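Local coordinates for tRNA uridine(34) acetyltransferase (Methanocaldococcus infernus, PDB 6IAD), which acetylates the wobble uridine at position 34 of tRNA, using acetyl-CoA and radical S-adenosylmethionine chemistry, on the way to 5-(carboxymethyl)uridine, at residues P247-I252 / R296-Q301; N143-H148 / V463-R468; R22-V27 / K418-D423. All coordinates share one frame; numbering follows the deposited sequence.

Contact 1: P247-I252 / R296-Q301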
# COMPACT_ATOMS: atom_id res chain seq x y z
N PRO A 247 -4.95 4.37 8.56
CA PRO A 247 -4.22 4.11 7.32
C PRO A 247 -5.01 3.22 6.38
O PRO A 247 -5.90 2.46 6.78
CB PRO A 247 -2.95 3.41 7.80
CG PRO A 247 -3.40 2.67 9.02
CD PRO A 247 -4.42 3.58 9.68
N ASP A 248 -4.67 3.32 5.09
CA ASP A 248 -5.25 2.44 4.09
C ASP A 248 -4.63 1.04 4.14
O ASP A 248 -5.31 0.05 3.86
CB ASP A 248 -5.04 3.01 2.69
CG ASP A 248 -5.55 4.41 2.55
OD1 ASP A 248 -6.73 4.66 2.89
OD2 ASP A 248 -4.78 5.28 2.10
N MET A 249 -3.34 0.96 4.44
CA MET A 249 -2.60 -0.29 4.47
C MET A 249 -1.75 -0.36 5.73
O MET A 249 -1.33 0.67 6.27
CB MET A 249 -1.61 -0.44 3.30
CG MET A 249 -2.18 -0.64 1.93
SD MET A 249 -0.87 -1.13 0.76
CE MET A 249 -0.14 -2.55 1.58
N VAL A 250 -1.47 -1.58 6.17
CA VAL A 250 -0.49 -1.82 7.22
C VAL A 250 0.39 -2.99 6.81
O VAL A 250 -0.10 -3.99 6.26
CB VAL A 250 -1.17 -2.10 8.58
CG1 VAL A 250 -1.91 -0.86 9.07
CG2 VAL A 250 -2.11 -3.31 8.50
N LYS A 251 1.69 -2.86 7.06
CA LYS A 251 2.66 -3.93 6.90
C LYS A 251 3.16 -4.30 8.29
O LYS A 251 3.79 -3.47 8.96
CB LYS A 251 3.81 -3.49 5.99
CG LYS A 251 4.86 -4.55 5.70
CD LYS A 251 6.09 -3.97 5.02
CE LYS A 251 6.11 -4.22 3.52
NZ LYS A 251 5.12 -3.39 2.79
N ILE A 252 2.87 -5.52 8.73
CA ILE A 252 3.08 -5.93 10.12
C ILE A 252 4.10 -7.05 10.16
O ILE A 252 3.97 -8.06 9.46
CB ILE A 252 1.77 -6.40 10.78
CG1 ILE A 252 0.67 -5.35 10.63
CG2 ILE A 252 2.02 -6.73 12.26
CD1 ILE A 252 -0.69 -5.87 11.03
N ARG A 296 -6.05 -2.66 3.87
CA ARG A 296 -5.37 -3.72 3.13
C ARG A 296 -4.10 -4.09 3.87
O ARG A 296 -3.33 -3.21 4.28
CB ARG A 296 -5.07 -3.26 1.70
CG ARG A 296 -4.49 -4.33 0.79
CD ARG A 296 -3.94 -3.65 -0.45
NE ARG A 296 -4.26 -4.36 -1.68
CZ ARG A 296 -4.47 -3.76 -2.86
NH1 ARG A 296 -4.40 -2.44 -2.96
NH2 ARG A 296 -4.75 -4.49 -3.93
N THR A 297 -3.88 -5.38 4.05
CA THR A 297 -2.71 -5.87 4.74
C THR A 297 -1.75 -6.50 3.74
O THR A 297 -2.14 -6.92 2.65
CB THR A 297 -3.11 -6.90 5.82
OG1 THR A 297 -2.03 -7.08 6.74
CG2 THR A 297 -3.48 -8.23 5.17
N SER A 298 -0.48 -6.54 4.12
CA SER A 298 0.53 -7.25 3.34
C SER A 298 0.59 -8.71 3.78
O SER A 298 0.34 -9.03 4.95
CB SER A 298 1.91 -6.61 3.50
OG SER A 298 1.88 -5.24 3.14
N ARG A 299 0.91 -9.58 2.84
CA ARG A 299 1.21 -10.97 3.19
C ARG A 299 2.24 -10.98 4.30
O ARG A 299 3.32 -10.39 4.17
CB ARG A 299 1.72 -11.73 1.97
CG ARG A 299 1.89 -13.22 2.22
CD ARG A 299 2.54 -13.91 1.04
N ILE A 300 1.90 -11.62 5.42
CA ILE A 300 2.81 -11.67 6.57
C ILE A 300 4.02 -12.51 6.17
O ILE A 300 3.90 -13.71 5.94
CB ILE A 300 2.11 -12.23 7.81
CG1 ILE A 300 0.90 -11.37 8.17
CG2 ILE A 300 3.08 -12.27 8.98
CD1 ILE A 300 -0.14 -12.08 9.00
N GLN A 301 5.18 -11.86 6.07
CA GLN A 301 6.39 -12.48 5.56
C GLN A 301 7.54 -11.53 5.85
O GLN A 301 7.34 -10.39 6.28
CB GLN A 301 6.30 -12.77 4.06
CG GLN A 301 6.17 -11.50 3.22
CD GLN A 301 6.47 -11.72 1.75
OE1 GLN A 301 6.04 -12.71 1.16
NE2 GLN A 301 7.21 -10.79 1.15
O HOH W 1 1.89 -7.52 6.70
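R296 N makes the shortest bond between the two strands, 2.8 Å to D248 O, nearly straight at 167° and lying in the carbonyl plane. The carbonyl of the same residue turns back to the neighbouring strand: V250 N donates to R296 O at 3.1 Å, and the CA of M249 comes within 3.0 Å of R296 O in a CA-H...O contact. Further along, S298 N makes a weak hydrogen bond to V250 O, 3.4 Å. Beyond it a water takes over the role of a direct bond, accepting from I252 N and donating to S298 O. This is parallel pairing in its usual form, with M249 opposite R296 and V250 opposite T297. Strand 296-297 is the edge of the seven-stranded parallel sheet, outside strand 249-252, whose other strands form the sheet of the radical SAM region. On the face of M249 and R296 the two side chains lie side by side, pointing the same way, M249 CG being 3.9 Å from R296 CB. A bend at chi3 (54°) turns the methionine methyl along the strand, where CE meets S298 OG at 3.7 Å. Were M249 an alanine, the aliphatic part of R296 would probably lose its apolar neighbour and a gap would open on this face. On the other face V250 CG2 lies 4.2 Å from T297 OG1, the two side chains crossing at a slant; helix 277-290 packs against T297 there, and against I300 further on. The charged ends look elsewhere: D248 forms a salt bridge with R409 and K251 with E179, while R296 extends to the neighbourhood of H412, a probable acetyl-CoA-binding residue.

Contact 2: N143-H148 / V463-R468. With SO4 (sulfate ion), chain E; SO4 (sulfate ion), chain C.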
# COMPACT_ATOMS: atom_id res chain seq x y z
N ASN A 143 6.03 6.25 -20.74
CA ASN A 143 5.50 5.11 -20.01
C ASN A 143 3.98 5.05 -20.03
O ASN A 143 3.41 3.96 -19.87
CB ASN A 143 6.00 5.13 -18.57
CG ASN A 143 5.67 3.87 -17.81
OD1 ASN A 143 4.77 3.84 -16.98
ND2 ASN A 143 6.40 2.79 -18.11
N GLU A 144 3.30 6.18 -20.25
CA GLU A 144 1.84 6.18 -20.27
C GLU A 144 1.28 5.19 -21.29
O GLU A 144 0.13 4.76 -21.15
CB GLU A 144 1.32 7.58 -20.58
CG GLU A 144 1.65 8.61 -19.51
CD GLU A 144 1.00 9.94 -19.78
OE1 GLU A 144 0.20 10.01 -20.74
OE2 GLU A 144 1.30 10.92 -19.06
N THR A 145 2.06 4.83 -22.32
CA THR A 145 1.59 3.92 -23.36
C THR A 145 2.58 2.78 -23.63
O THR A 145 2.53 2.18 -24.70
CB THR A 145 1.33 4.67 -24.67
OG1 THR A 145 2.52 5.35 -25.10
CG2 THR A 145 0.20 5.69 -24.50
N ALA A 146 3.46 2.47 -22.68
CA ALA A 146 4.51 1.50 -22.91
C ALA A 146 3.99 0.07 -22.73
O ALA A 146 2.87 -0.17 -22.26
CB ALA A 146 5.68 1.76 -21.97
N LYS A 147 4.83 -0.90 -23.11
CA LYS A 147 4.48 -2.30 -22.93
C LYS A 147 4.44 -2.68 -21.45
O LYS A 147 3.62 -3.51 -21.05
CB LYS A 147 5.47 -3.21 -23.67
CG LYS A 147 5.30 -3.20 -25.18
N HIS A 148 5.31 -2.09 -20.64
CA HIS A 148 5.34 -2.30 -19.20
C HIS A 148 4.95 -0.98 -18.56
O HIS A 148 5.76 -0.06 -18.47
CB HIS A 148 6.72 -2.77 -18.74
CG HIS A 148 7.28 -3.90 -19.54
ND1 HIS A 148 6.87 -5.21 -19.37
CD2 HIS A 148 8.22 -3.93 -20.52
CE1 HIS A 148 7.53 -5.99 -20.21
NE2 HIS A 148 8.36 -5.23 -20.92
N VAL A 463 -1.68 4.58 -15.67
CA VAL A 463 -3.14 4.50 -15.59
C VAL A 463 -3.82 5.76 -16.12
O VAL A 463 -5.05 5.78 -16.22
CB VAL A 463 -3.61 4.22 -14.15
CG1 VAL A 463 -5.06 3.79 -14.12
CG2 VAL A 463 -2.73 3.16 -13.51
N ARG A 464 -3.05 6.80 -16.47
CA ARG A 464 -3.66 8.05 -16.90
C ARG A 464 -4.53 7.85 -18.13
O ARG A 464 -5.57 8.52 -18.27
CB ARG A 464 -2.56 9.08 -17.17
CG ARG A 464 -1.78 9.47 -15.91
CD ARG A 464 -0.55 10.33 -16.25
NE ARG A 464 0.16 10.79 -15.05
CZ ARG A 464 1.42 11.21 -15.04
NH1 ARG A 464 2.13 11.23 -16.16
NH2 ARG A 464 1.97 11.61 -13.90
N GLU A 465 -4.14 6.95 -19.03
CA GLU A 465 -4.94 6.70 -20.23
C GLU A 465 -6.34 6.23 -19.88
O GLU A 465 -7.32 6.64 -20.51
CB GLU A 465 -4.23 5.67 -21.11
CG GLU A 465 -4.61 5.71 -22.58
CD GLU A 465 -4.25 7.04 -23.25
OE1 GLU A 465 -5.17 7.74 -23.72
OE2 GLU A 465 -3.05 7.38 -23.30
N TYR A 466 -6.46 5.39 -18.85
CA TYR A 466 -7.77 4.91 -18.42
C TYR A 466 -8.68 6.08 -18.04
O TYR A 466 -9.84 6.13 -18.45
CB TYR A 466 -7.60 3.96 -17.23
CG TYR A 466 -8.88 3.39 -16.67
CD1 TYR A 466 -9.45 2.25 -17.22
CD2 TYR A 466 -9.51 3.98 -15.59
CE1 TYR A 466 -10.62 1.72 -16.71
CE2 TYR A 466 -10.68 3.46 -15.07
CZ TYR A 466 -11.23 2.33 -15.63
OH TYR A 466 -12.40 1.80 -15.12
N TYR A 467 -8.15 7.03 -17.26
CA TYR A 467 -8.97 8.14 -16.80
C TYR A 467 -9.27 9.12 -17.93
O TYR A 467 -10.32 9.78 -17.89
CB TYR A 467 -8.28 8.82 -15.62
CG TYR A 467 -8.21 7.88 -14.43
CD1 TYR A 467 -9.36 7.56 -13.73
CD2 TYR A 467 -7.02 7.28 -14.05
CE1 TYR A 467 -9.33 6.68 -12.67
CE2 TYR A 467 -6.98 6.40 -12.99
CZ TYR A 467 -8.14 6.10 -12.30
OH TYR A 467 -8.11 5.23 -11.23
N ARG A 468 -8.41 9.22 -18.94
CA ARG A 468 -8.74 10.04 -20.10
C ARG A 468 -9.98 9.51 -20.80
O ARG A 468 -10.84 10.29 -21.24
CB ARG A 468 -7.56 10.10 -21.07
CG ARG A 468 -6.37 10.85 -20.54
CD ARG A 468 -5.32 11.17 -21.61
NE ARG A 468 -4.20 11.89 -21.02
CZ ARG A 468 -3.02 11.35 -20.72
NH1 ARG A 468 -2.76 10.07 -20.97
NH2 ARG A 468 -2.08 12.11 -20.16
S SO4 E . -4.52 15.46 -21.12
O1 SO4 E . -4.66 14.53 -20.00
O2 SO4 E . -5.62 15.24 -22.06
O3 SO4 E . -3.25 15.22 -21.79
O4 SO4 E . -4.57 16.83 -20.64
S SO4 C . -14.05 -1.28 -15.97
O1 SO4 C . -15.18 -0.37 -15.82
O2 SO4 C . -14.43 -2.34 -16.90
O3 SO4 C . -12.90 -0.54 -16.47
O4 SO4 C . -13.70 -1.86 -14.68
O HOH W 2 -1.50 5.79 -19.01
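Salt bridges carry most of this contact, and E144 is shared by two arginines one helical turn apart. R468 grips it end-on, NH1 and NH2 both converging on E144 OE1 at 3.0 Å and 3.2 Å from the same face of the carboxylate, with the NH1 approach 45° above its plane. R464 takes the other oxygen: its NH1 donates to E144 OE2 at 3.0 Å, on the anti side and somewhat out of the carboxylate plane, with the oxygen at the edge of the guanidinium. The two arginines are turned differently against the acid, the carboxylate being 84° from the R464 guanidinium plane but 29° from that of R468. The extended side chain of E144 carries the carboxylate from the turn to the helix. Within the helix E465 OE2 adds a longer salt bridge to R468 NH1, 3.6 Å, completing a four-residue network. The glutamate belongs to a type I beta turn, N143 to A146, which follows helix 136-143 of the radical SAM domain; the arginines lie on helix 464-469 of the GNAT acetyltransferase domain, so the network ties the two domains together. Hydrogen bonding through water supplements it, one molecule donating to E144 O and accepting from E465 N. Van der Waals contact is slight: the T145 methyl CG2 lies 3.9 Å from the carboxylate oxygen E465 OE2. Two sulfates, probably from the crystallisation liquor, complete the polar contacts: R468 NE donates to O1 of one at 2.9 Å, and Y466 OH to O3 of the other, which is also held by G433, G435 and R436.

Contact 3: R22-V27 / K418-D423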
# COMPACT_ATOMS: atom_id res chain seq x y z
N ARG A 22 1.40 -21.05 -4.85
CA ARG A 22 0.87 -19.71 -4.61
C ARG A 22 0.05 -19.25 -5.83
O ARG A 22 -0.37 -20.06 -6.65
CB ARG A 22 2.03 -18.76 -4.28
CG ARG A 22 1.67 -17.76 -3.19
CD ARG A 22 2.83 -16.84 -2.81
NE ARG A 22 3.14 -15.82 -3.81
CZ ARG A 22 2.38 -14.76 -4.08
NH1 ARG A 22 1.22 -14.61 -3.44
NH2 ARG A 22 2.75 -13.87 -4.99
N THR A 23 -0.20 -17.93 -5.92
CA THR A 23 -1.04 -17.35 -6.96
C THR A 23 -0.22 -16.41 -7.84
O THR A 23 0.76 -15.81 -7.39
CB THR A 23 -2.22 -16.56 -6.34
OG1 THR A 23 -2.79 -17.30 -5.25
CG2 THR A 23 -3.29 -16.28 -7.38
N ILE A 24 -0.63 -16.29 -9.11
CA ILE A 24 -0.03 -15.35 -10.07
C ILE A 24 -1.00 -14.18 -10.23
O ILE A 24 -2.13 -14.37 -10.69
CB ILE A 24 0.22 -16.01 -11.43
CG1 ILE A 24 1.17 -17.20 -11.34
CG2 ILE A 24 0.80 -15.00 -12.43
CD1 ILE A 24 1.58 -17.75 -12.72
N SER A 25 -0.55 -12.98 -9.88
CA SER A 25 -1.37 -11.79 -10.07
C SER A 25 -1.09 -11.14 -11.42
O SER A 25 -0.06 -11.38 -12.07
CB SER A 25 -1.13 -10.75 -8.97
OG SER A 25 -1.65 -9.49 -9.37
N GLY A 26 -2.03 -10.28 -11.84
CA GLY A 26 -1.88 -9.52 -13.07
C GLY A 26 -1.04 -8.28 -12.93
O GLY A 26 -0.62 -7.71 -13.95
N VAL A 27 -0.79 -7.83 -11.71
CA VAL A 27 0.10 -6.71 -11.44
C VAL A 27 1.44 -7.27 -10.97
O VAL A 27 1.49 -8.02 -9.99
CB VAL A 27 -0.48 -5.75 -10.39
CG1 VAL A 27 0.50 -4.62 -10.10
CG2 VAL A 27 -1.82 -5.19 -10.87
N LYS A 418 -4.13 -16.05 -12.00
CA LYS A 418 -4.00 -17.46 -12.36
C LYS A 418 -3.81 -18.26 -11.07
O LYS A 418 -2.72 -18.27 -10.49
CB LYS A 418 -2.85 -17.69 -13.34
CG LYS A 418 -2.84 -19.08 -13.98
CD LYS A 418 -1.77 -19.19 -15.06
CE LYS A 418 -2.13 -20.20 -16.15
NZ LYS A 418 -1.78 -21.60 -15.80
N ALA A 419 -4.88 -18.92 -10.63
CA ALA A 419 -4.84 -19.76 -9.43
C ALA A 419 -4.35 -21.15 -9.83
O ALA A 419 -5.13 -21.97 -10.32
CB ALA A 419 -6.21 -19.82 -8.77
N LEU A 420 -3.06 -21.40 -9.62
CA LEU A 420 -2.46 -22.66 -10.07
C LEU A 420 -3.04 -23.87 -9.35
O LEU A 420 -2.98 -24.98 -9.90
CB LEU A 420 -0.95 -22.61 -9.87
CG LEU A 420 -0.21 -21.44 -10.53
CD1 LEU A 420 1.26 -21.42 -10.12
CD2 LEU A 420 -0.33 -21.52 -12.05
N THR A 421 -3.61 -23.70 -8.16
CA THR A 421 -4.06 -24.82 -7.35
C THR A 421 -5.55 -25.11 -7.49
O THR A 421 -6.06 -25.98 -6.78
CB THR A 421 -3.71 -24.59 -5.87
OG1 THR A 421 -4.45 -23.46 -5.38
CG2 THR A 421 -2.22 -24.33 -5.70
N ARG A 422 -6.25 -24.41 -8.37
CA ARG A 422 -7.65 -24.70 -8.67
C ARG A 422 -7.77 -25.12 -10.13
O ARG A 422 -6.90 -24.82 -10.96
CB ARG A 422 -8.55 -23.49 -8.38
CG ARG A 422 -8.46 -22.96 -6.95
CD ARG A 422 -9.25 -23.80 -5.96
NE ARG A 422 -8.97 -23.41 -4.58
CZ ARG A 422 -9.50 -23.99 -3.51
NH1 ARG A 422 -10.35 -24.99 -3.64
NH2 ARG A 422 -9.17 -23.56 -2.30
N ASP A 423 -8.86 -25.81 -10.46
CA ASP A 423 -9.02 -26.35 -11.80
C ASP A 423 -9.58 -25.34 -12.80
O ASP A 423 -9.38 -25.51 -14.00
CB ASP A 423 -9.89 -27.61 -11.78
CG ASP A 423 -9.13 -28.82 -11.25
OD1 ASP A 423 -9.77 -29.74 -10.71
OD2 ASP A 423 -7.89 -28.85 -11.38
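K418 joins I24 through both of its backbone polar atoms: K418 N donates to I24 O at 2.9 Å, in the carbonyl plane, and K418 O accepts from I24 N at 3.2 Å. The second bond is the straighter at hydrogen, 167°, although its donor sits 33° off the carbonyl plane. This pair of reciprocal bonds makes I24 and K418 an antiparallel hydrogen-bonded pair, and their side chains emerge together on one face of the sheet, CB to CB 4.0 Å. From there the lysine chain runs extended from chi1 to chi3 and bends at chi4, its end leading away from the other strand, and it is CB that makes the contact. The carbonyl oxygen K418 O also has T23 CG2 beside it, at 3.7 Å. A419 comes next, and its CA lies 4.3 Å from the same T23 methyl. On that side of the sheet helix 341-348 packs close, Y345 touching A419 and Y346 touching T23. A419 also opens a type I beta turn that runs to R422, within which L420 leans back over the first segment. One of its methyls, CD2, meets I24 CD1 at 4.3 Å, while CD1 lies 4.1 Å from R22 O. I24 thus meets K418 at CB and L420 at CD1, and is further covered by H95 and W416. After L420, T421 touches V21 and Y346, and R422 turns to the carbonyl oxygen of Y346. Strand 417-419 is the middle of a small three-stranded antiparallel sheet, with 23-25 on one side and 426-427 on the other; because 23-25 belongs to the radical SAM region and 417-419 to the acetyltransferase domain, this is an antiparallel sheet shared between domains.

Overall arrangement
From the N terminus the chain first passes residues 22-27, which pair with 418-423 to close contact 3, and then residues 143-148, whose partner 463-468 in contact 2 comes last, although the loop it closes is the shorter of the two. Contact 1 opens and closes between these events, pairing 247-252 with 296-301 at short range, and is therefore nested inside both larger loops. Contacts 2 and 3 cross, since their segments alternate along the sequence. Contact 1 completes the edge of the parallel radical SAM sheet, whereas the crossing pair fastens that region to the acetyltransferase domain at two separate places, by strand pairing and by salt bridges, their centres about 25 Å apart.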